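Local structure of protein ACDH-11, isoform b (Caenorhabditis elegans, 4Y9J) at residues B[485-498]-B[555-568]. The protein belongs to the acyl-CoA dehydrogenase family of flavoproteins and binds flavin-adenine dinucleotide within a four-chain assembly. Sequence-based numbering, arbitrary orientation.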
ATOM      1  N   ASP B 485       8.352  47.590  39.082  1.00 85.06           N
ATOM      2  CA  ASP B 485       8.995  46.247  39.070  1.00 81.77           C
ATOM      3  C   ASP B 485      10.346  46.352  38.367  1.00 78.29           C
ATOM      4  O   ASP B 485      10.405  46.736  37.197  1.00 76.14           O
ATOM      5  CB  ASP B 485       8.138  45.223  38.337  1.00 82.08           C
ATOM      6  CG  ASP B 485       8.651  43.801  38.502  1.00 82.99           C
ATOM      7  OD1 ASP B 485       9.798  43.516  38.093  1.00 87.40           O
ATOM      8  OD2 ASP B 485       7.891  42.953  39.008  1.00 84.73           O
ATOM      9  N   GLU B 486      11.408  46.040  39.108  1.00 77.02           N
ATOM     10  CA  GLU B 486      12.786  46.048  38.632  1.00 77.36           C
ATOM     11  C   GLU B 486      13.051  45.250  37.341  1.00 73.64           C
ATOM     12  O   GLU B 486      13.882  45.626  36.517  1.00 70.68           O
ATOM     13  CB  GLU B 486      13.645  45.423  39.718  1.00 81.16           C
ATOM     14  CG  GLU B 486      15.132  45.540  39.473  1.00 85.46           C
ATOM     15  CD  GLU B 486      15.942  45.681  40.748  1.00 89.92           C
ATOM     16  OE1 GLU B 486      15.673  46.613  41.561  1.00 96.73           O
ATOM     17  OE2 GLU B 486      16.863  44.840  40.918  1.00 94.47           O
ATOM     18  N   LYS B 487      12.384  44.121  37.219  1.00 73.53           N
ATOM     19  CA  LYS B 487      12.552  43.258  36.027  1.00 71.42           C
ATOM     20  C   LYS B 487      11.930  43.876  34.804  1.00 69.03           C
ATOM     21  O   LYS B 487      12.488  43.798  33.730  1.00 66.34           O
ATOM     22  CB  LYS B 487      11.975  41.873  36.267  1.00 74.02           C
ATOM     23  CG  LYS B 487      12.873  41.040  37.155  1.00 76.13           C
ATOM     24  CD  LYS B 487      12.240  39.720  37.542  1.00 77.80           C
ATOM     25  CE  LYS B 487      13.223  38.891  38.359  1.00 81.88           C
ATOM     26  NZ  LYS B 487      12.929  37.435  38.283  1.00 82.16           N
ATOM     27  N   LEU B 488      10.800  44.561  34.988  1.00 69.96           N
ATOM     28  CA  LEU B 488      10.158  45.219  33.876  1.00 67.10           C
ATOM     29  C   LEU B 488      10.909  46.491  33.489  1.00 68.04           C
ATOM     30  O   LEU B 488      10.999  46.822  32.314  1.00 64.22           O
ATOM     31  CB  LEU B 488       8.715  45.474  34.218  1.00 69.68           C
ATOM     32  CG  LEU B 488       7.938  44.185  34.497  1.00 69.93           C
ATOM     33  CD1 LEU B 488       6.536  44.534  34.973  1.00 72.06           C
ATOM     34  CD2 LEU B 488       7.863  43.291  33.250  1.00 66.88           C
ATOM     35  N   LYS B 489      11.456  47.209  34.460  1.00 70.92           N
ATOM     36  CA  LYS B 489      12.303  48.359  34.120  1.00 74.49           C
ATOM     37  C   LYS B 489      13.461  47.898  33.252  1.00 71.40           C
ATOM     38  O   LYS B 489      13.749  48.503  32.201  1.00 71.84           O
ATOM     39  CB  LYS B 489      12.853  49.117  35.347  1.00 79.75           C
ATOM     40  CG  LYS B 489      13.824  50.259  34.956  1.00 84.25           C
ATOM     41  CD  LYS B 489      14.682  50.863  36.096  1.00 91.78           C
ATOM     42  CE  LYS B 489      13.876  51.189  37.320  1.00 95.35           C
ATOM     43  NZ  LYS B 489      14.725  51.909  38.302  1.00102.42           N
ATOM     44  N   LYS B 490      14.121  46.819  33.676  1.00 71.03           N
ATOM     45  CA  LYS B 490      15.258  46.323  32.918  1.00 70.94           C
ATOM     46  C   LYS B 490      14.816  45.922  31.509  1.00 66.03           C
ATOM     47  O   LYS B 490      15.519  46.170  30.520  1.00 65.43           O
ATOM     48  CB  LYS B 490      15.878  45.120  33.612  1.00 74.04           C
ATOM     49  CG  LYS B 490      16.843  45.470  34.723  1.00 80.65           C
ATOM     50  CD  LYS B 490      17.719  44.267  35.083  1.00 86.44           C
ATOM     51  CE  LYS B 490      17.207  43.537  36.317  1.00 89.13           C
ATOM     52  NZ  LYS B 490      17.636  44.256  37.550  1.00 92.49           N
ATOM     53  N   SER B 491      13.667  45.269  31.429  1.00 62.93           N
ATOM     54  CA  SER B 491      13.135  44.836  30.159  1.00 60.17           C
ATOM     55  C   SER B 491      12.883  45.998  29.218  1.00 60.92           C
ATOM     56  O   SER B 491      13.289  45.953  28.048  1.00 58.45           O
ATOM     57  CB  SER B 491      11.848  44.026  30.363  1.00 59.89           C
ATOM     58  OG  SER B 491      12.078  42.880  31.187  1.00 59.46           O
ATOM     59  N   LYS B 492      12.211  47.047  29.738  1.00 63.43           N
ATOM     60  CA  LYS B 492      12.052  48.294  29.008  1.00 66.07           C
ATOM     61  C   LYS B 492      13.367  48.880  28.510  1.00 64.04           C
ATOM     62  O   LYS B 492      13.435  49.299  27.342  1.00 66.62           O
ATOM     63  CB  LYS B 492      11.276  49.336  29.848  1.00 72.53           C
ATOM     64  CG  LYS B 492      11.268  50.737  29.220  1.00 79.11           C
ATOM     65  CD  LYS B 492      10.657  51.830  30.082  1.00 84.98           C
ATOM     66  CE  LYS B 492      10.245  53.004  29.203  1.00 87.54           C
ATOM     67  NZ  LYS B 492      10.566  54.314  29.809  1.00 93.40           N
ATOM     68  N   GLU B 493      14.406  48.915  29.362  1.00 64.05           N
ATOM     69  CA  GLU B 493      15.659  49.537  28.922  1.00 66.14           C
ATOM     70  C   GLU B 493      16.324  48.677  27.847  1.00 62.36           C
ATOM     71  O   GLU B 493      16.989  49.194  26.953  1.00 62.10           O
ATOM     72  CB  GLU B 493      16.629  49.762  30.083  1.00 69.98           C
ATOM     73  CG  GLU B 493      16.090  50.788  31.063  1.00 75.59           C
ATOM     74  CD  GLU B 493      16.797  50.814  32.404  1.00 79.61           C
ATOM     75  OE1 GLU B 493      17.685  49.992  32.656  1.00 82.20           O
ATOM     76  OE2 GLU B 493      16.462  51.675  33.220  1.00 82.35           O
ATOM     77  N   ALA B 494      16.130  47.370  27.917  1.00 61.44           N
ATOM     78  CA  ALA B 494      16.646  46.456  26.857  1.00 57.93           C
ATOM     79  C   ALA B 494      15.988  46.718  25.471  1.00 57.15           C
ATOM     80  O   ALA B 494      16.663  46.852  24.433  1.00 55.24           O
ATOM     81  CB  ALA B 494      16.458  45.033  27.292  1.00 55.58           C
ATOM     82  N   VAL B 495      14.674  46.860  25.472  1.00 58.02           N
ATOM     83  CA  VAL B 495      13.943  47.131  24.253  1.00 56.17           C
ATOM     84  C   VAL B 495      14.335  48.518  23.670  1.00 58.92           C
ATOM     85  O   VAL B 495      14.623  48.656  22.474  1.00 57.90           O
ATOM     86  CB  VAL B 495      12.436  47.055  24.539  1.00 55.05           C
ATOM     87  CG1 VAL B 495      11.666  47.509  23.319  1.00 56.12           C
ATOM     88  CG2 VAL B 495      12.009  45.658  24.911  1.00 53.69           C
ATOM     89  N   GLU B 496      14.379  49.547  24.519  1.00 64.29           N
ATOM     90  CA  GLU B 496      14.803  50.901  24.052  1.00 66.58           C
ATOM     91  C   GLU B 496      16.176  50.955  23.401  1.00 66.50           C
ATOM     92  O   GLU B 496      16.419  51.667  22.386  1.00 70.72           O
ATOM     93  CB  GLU B 496      14.728  51.931  25.167  1.00 71.36           C
ATOM     94  CG  GLU B 496      13.294  52.358  25.391  1.00 73.64           C
ATOM     95  CD  GLU B 496      13.111  53.191  26.620  1.00 79.13           C
ATOM     96  OE1 GLU B 496      14.066  53.287  27.451  1.00 81.18           O
ATOM     97  OE2 GLU B 496      12.017  53.776  26.726  1.00 80.96           O
ATOM     98  N   SER B 497      17.068  50.221  24.033  1.00 63.66           N
ATOM     99  CA  SER B 497      18.462  50.102  23.564  1.00 66.05           C
ATOM    100  C   SER B 497      18.540  49.404  22.203  1.00 60.97           C
ATOM    101  O   SER B 497      19.253  49.853  21.298  1.00 59.87           O
ATOM    102  CB  SER B 497      19.276  49.289  24.552  1.00 66.59           C
ATOM    103  OG  SER B 497      20.623  49.301  24.157  1.00 68.01           O
ATOM    104  N   ALA B 498      17.778  48.332  22.071  1.00 57.76           N
ATOM    105  CA  ALA B 498      17.766  47.578  20.824  1.00 55.50           C
ATOM    106  C   ALA B 498      17.113  48.402  19.728  1.00 57.10           C
ATOM    107  O   ALA B 498      17.587  48.430  18.598  1.00 56.50           O
ATOM    108  CB  ALA B 498      17.060  46.250  21.006  1.00 54.67           C
ATOM    109  N   ILE B 555       5.342  38.473  34.283  1.00 58.01           N
ATOM    110  CA  ILE B 555       6.528  39.363  34.508  1.00 58.74           C
ATOM    111  C   ILE B 555       7.843  38.637  34.193  1.00 58.49           C
ATOM    112  O   ILE B 555       8.731  39.157  33.533  1.00 59.15           O
ATOM    113  CB  ILE B 555       6.597  39.934  35.952  1.00 62.43           C
ATOM    114  CG1 ILE B 555       5.466  40.926  36.206  1.00 63.16           C
ATOM    115  CG2 ILE B 555       7.907  40.677  36.178  1.00 62.14           C
ATOM    116  CD1 ILE B 555       5.140  41.171  37.665  1.00 68.81           C
ATOM    117  N   GLU B 556       7.944  37.420  34.680  1.00 58.25           N
ATOM    118  CA  GLU B 556       9.153  36.642  34.499  1.00 58.45           C
ATOM    119  C   GLU B 556       9.408  36.328  33.010  1.00 54.53           C
ATOM    120  O   GLU B 556      10.546  36.335  32.543  1.00 54.17           O
ATOM    121  CB  GLU B 556       9.026  35.352  35.277  1.00 59.14           C
ATOM    122  CG  GLU B 556      10.325  34.572  35.274  1.00 61.65           C
ATOM    123  CD  GLU B 556      11.505  35.321  35.927  1.00 60.33           C
ATOM    124  OE1 GLU B 556      12.695  34.944  35.626  1.00 56.97           O
ATOM    125  OE2 GLU B 556      11.237  36.239  36.769  1.00 59.57           O
ATOM    126  N   VAL B 557       8.333  36.081  32.273  1.00 51.33           N
ATOM    127  CA  VAL B 557       8.425  35.825  30.831  1.00 48.82           C
ATOM    128  C   VAL B 557       8.899  37.090  30.082  1.00 49.27           C
ATOM    129  O   VAL B 557       9.756  37.014  29.205  1.00 46.44           O
ATOM    130  CB  VAL B 557       7.069  35.370  30.279  1.00 48.44           C
ATOM    131  CG1 VAL B 557       7.081  35.407  28.778  1.00 47.27           C
ATOM    132  CG2 VAL B 557       6.749  33.961  30.721  1.00 48.71           C
ATOM    133  N   ALA B 558       8.374  38.273  30.456  1.00 52.45           N
ATOM    134  CA  ALA B 558       8.795  39.496  29.788  1.00 50.88           C
ATOM    135  C   ALA B 558      10.259  39.757  30.052  1.00 52.10           C
ATOM    136  O   ALA B 558      10.981  40.195  29.132  1.00 52.74           O
ATOM    137  CB  ALA B 558       7.960  40.677  30.190  1.00 53.25           C
ATOM    138  N   TYR B 559      10.686  39.542  31.306  1.00 51.61           N
ATOM    139  CA  TYR B 559      12.061  39.721  31.659  1.00 53.02           C
ATOM    140  C   TYR B 559      12.992  38.783  30.877  1.00 52.20           C
ATOM    141  O   TYR B 559      13.996  39.228  30.295  1.00 51.71           O
ATOM    142  CB  TYR B 559      12.264  39.571  33.185  1.00 55.82           C
ATOM    143  CG  TYR B 559      13.700  39.514  33.525  1.00 56.38           C
ATOM    144  CD1 TYR B 559      14.429  40.665  33.626  1.00 57.59           C
ATOM    145  CD2 TYR B 559      14.378  38.296  33.617  1.00 56.95           C
ATOM    146  CE1 TYR B 559      15.757  40.659  33.895  1.00 58.89           C
ATOM    147  CE2 TYR B 559      15.743  38.286  33.890  1.00 58.67           C
ATOM    148  CZ  TYR B 559      16.416  39.493  34.036  1.00 60.87           C
ATOM    149  OH  TYR B 559      17.780  39.579  34.300  1.00 64.70           O
ATOM    150  N   ARG B 560      12.656  37.499  30.855  1.00 51.10           N
ATOM    151  CA  ARG B 560      13.491  36.504  30.121  1.00 49.12           C
ATOM    152  C   ARG B 560      13.530  36.750  28.625  1.00 47.63           C
ATOM    153  O   ARG B 560      14.586  36.670  27.988  1.00 48.92           O
ATOM    154  CB  ARG B 560      13.028  35.101  30.428  1.00 47.72           C
ATOM    155  CG  ARG B 560      13.173  34.766  31.898  1.00 49.73           C
ATOM    156  CD  ARG B 560      12.842  33.325  32.117  1.00 48.43           C
ATOM    157  NE  ARG B 560      12.830  32.930  33.520  1.00 50.04           N
ATOM    158  CZ  ARG B 560      12.742  31.672  33.941  1.00 48.40           C
ATOM    159  NH1 ARG B 560      12.742  30.708  33.077  1.00 47.43           N
ATOM    160  NH2 ARG B 560      12.712  31.376  35.232  1.00 49.48           N
ATOM    161  N   TYR B 561      12.399  37.135  28.063  1.00 46.29           N
ATOM    162  CA  TYR B 561      12.349  37.378  26.626  1.00 46.83           C
ATOM    163  C   TYR B 561      13.235  38.586  26.317  1.00 45.70           C
ATOM    164  O   TYR B 561      13.955  38.580  25.330  1.00 45.20           O
ATOM    165  CB  TYR B 561      10.892  37.653  26.161  1.00 44.53           C
ATOM    166  CG  TYR B 561      10.751  37.678  24.663  1.00 44.94           C
ATOM    167  CD1 TYR B 561      11.079  38.812  23.937  1.00 44.20           C
ATOM    168  CD2 TYR B 561      10.284  36.558  23.972  1.00 42.45           C
ATOM    169  CE1 TYR B 561      10.984  38.812  22.549  1.00 44.21           C
ATOM    170  CE2 TYR B 561      10.202  36.547  22.590  1.00 42.63           C
ATOM    171  CZ  TYR B 561      10.537  37.704  21.898  1.00 42.80           C
ATOM    172  OH  TYR B 561      10.474  37.694  20.548  1.00 41.80           O
ATOM    173  N   CYS B 562      13.161  39.615  27.142  1.00 48.50           N
ATOM    174  CA  CYS B 562      13.815  40.855  26.797  1.00 50.55           C
ATOM    175  C   CYS B 562      15.291  40.906  27.210  1.00 52.92           C
ATOM    176  O   CYS B 562      16.097  41.580  26.573  1.00 57.77           O
ATOM    177  CB  CYS B 562      13.095  42.032  27.434  1.00 54.23           C
ATOM    178  SG  CYS B 562      11.503  42.367  26.678  1.00 54.39           S
ATOM    179  N   CYS B 563      15.630  40.295  28.331  1.00 51.93           N
ATOM    180  CA  CYS B 563      16.934  40.503  28.891  1.00 53.57           C
ATOM    181  C   CYS B 563      17.839  39.314  28.718  1.00 51.57           C
ATOM    182  O   CYS B 563      18.987  39.441  29.002  1.00 51.95           O
ATOM    183  CB  CYS B 563      16.822  40.794  30.372  1.00 54.87           C
ATOM    184  SG  CYS B 563      15.939  42.371  30.622  1.00 60.28           S
ATOM    185  N   GLU B 564      17.296  38.153  28.399  1.00 50.79           N
ATOM    186  CA  GLU B 564      18.106  36.880  28.372  1.00 50.73           C
ATOM    187  C   GLU B 564      18.392  36.334  27.006  1.00 50.82           C
ATOM    188  O   GLU B 564      19.046  35.292  26.877  1.00 50.93           O
ATOM    189  CB  GLU B 564      17.463  35.772  29.214  1.00 49.34           C
ATOM    190  CG  GLU B 564      17.505  36.092  30.704  1.00 50.88           C
ATOM    191  CD  GLU B 564      16.943  35.016  31.616  1.00 50.16           C
ATOM    192  OE1 GLU B 564      16.327  34.074  31.144  1.00 53.68           O
ATOM    193  OE2 GLU B 564      17.105  35.135  32.855  1.00 57.99           O
ATOM    194  N   GLN B 565      17.965  37.044  25.980  1.00 49.73           N
ATOM    195  CA  GLN B 565      18.408  36.759  24.627  1.00 49.34           C
ATOM    196  C   GLN B 565      18.676  38.094  23.964  1.00 54.24           C
ATOM    197  O   GLN B 565      18.107  39.133  24.329  1.00 57.60           O
ATOM    198  CB  GLN B 565      17.370  35.972  23.866  1.00 53.23           C
ATOM    199  CG  GLN B 565      16.011  36.620  23.927  1.00 56.11           C
ATOM    200  CD  GLN B 565      14.984  35.855  23.153  1.00 57.27           C
ATOM    201  OE1 GLN B 565      15.271  34.728  22.611  1.00 60.86           O
ATOM    202  NE2 GLN B 565      13.773  36.408  23.103  1.00 49.70           N
ATOM    203  N   PRO B 566      19.547  38.111  22.994  1.00 56.89           N
ATOM    204  CA  PRO B 566      19.717  39.369  22.331  1.00 58.92           C
ATOM    205  C   PRO B 566      18.436  39.764  21.565  1.00 52.26           C
ATOM    206  O   PRO B 566      17.829  38.968  20.896  1.00 47.69           O
ATOM    207  CB  PRO B 566      20.918  39.108  21.404  1.00 61.99           C
ATOM    208  CG  PRO B 566      20.932  37.643  21.191  1.00 63.46           C
ATOM    209  CD  PRO B 566      20.492  37.084  22.512  1.00 62.52           C
ATOM    210  N   LEU B 567      18.006  40.995  21.728  1.00 50.58           N
ATOM    211  CA  LEU B 567      16.806  41.461  21.043  1.00 47.86           C
ATOM    212  C   LEU B 567      17.245  41.909  19.693  1.00 48.01           C
ATOM    213  O   LEU B 567      16.571  41.688  18.686  1.00 49.48           O
ATOM    214  CB  LEU B 567      16.121  42.584  21.810  1.00 49.63           C
ATOM    215  CG  LEU B 567      15.456  42.255  23.142  1.00 51.26           C
ATOM    216  CD1 LEU B 567      14.940  43.555  23.808  1.00 53.90           C
ATOM    217  CD2 LEU B 567      14.305  41.283  22.924  1.00 53.77           C
ATOM    218  N   ILE B 568      18.462  42.420  19.637  1.00 48.75           N
ATOM    219  CA  ILE B 568      19.057  42.772  18.366  1.00 49.56           C
ATOM    220  C   ILE B 568      20.335  41.939  18.176  1.00 48.82           C
ATOM    221  O   ILE B 568      21.083  41.791  19.084  1.00 51.17           O
ATOM    222  CB  ILE B 568      19.305  44.276  18.247  1.00 49.40           C
ATOM    223  CG1 ILE B 568      19.951  44.605  16.907  1.00 49.05           C
ATOM    224  CG2 ILE B 568      20.124  44.837  19.423  1.00 51.47           C
ATOM    225  CD1 ILE B 568      20.137  46.093  16.649  1.00 50.99           C
TER
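Two helices of the C-terminal, acyl-CoA dehydrogenase 11-like helical domain pack here by a knob-into-hole contact, S491 of helix 486-498 entering the hole formed by A558, Y559, C562 and C563. The short segments run roughly parallel, their axes crossing at 32° with a closest approach of 8.6 Å. S491 CB lies 3.8 Å from C562 CB, while its hydroxyl, on the backbone-N side of its own residue (chi1 -59°), donates back to K487 O at 2.7 Å (OG to O). That carbonyl also takes S491 N, the two donors arriving from opposite faces of its plane, and it meets the edge of the Y559 ring. K487 lays CB and CG against Y559 CD1 and CG, and its extended chain carries the ammonium to the neighbouring helix, where NZ meets the syn side of E556 OE2 at 2.6 Å. E556 bends at chi2 (61°), bringing its carboxylate round toward K487, and gives the anti side of OE1 to R560 NE at 2.9 Å, so one carboxylate, gripped through both oxygens, joins two cations. R560 continues the network to D583 of a second subunit. At the start of helix 486-498, N-cap D485 accepts from K487 N, and its OD2 rests on I555 CD1. I555 CG2 also touches L488 CG, whose CD2 branch reaches A558 CB. Past the end of helix 555-563 the chain still follows its partner: L567 lies against A494 and V495, and its carbonyl accepts from R533. V495 CG2 touches both C562 SG and L567 CD1, each at 3.8 Å. At the far end A498 CB touches I568 CG2 at 3.7 Å.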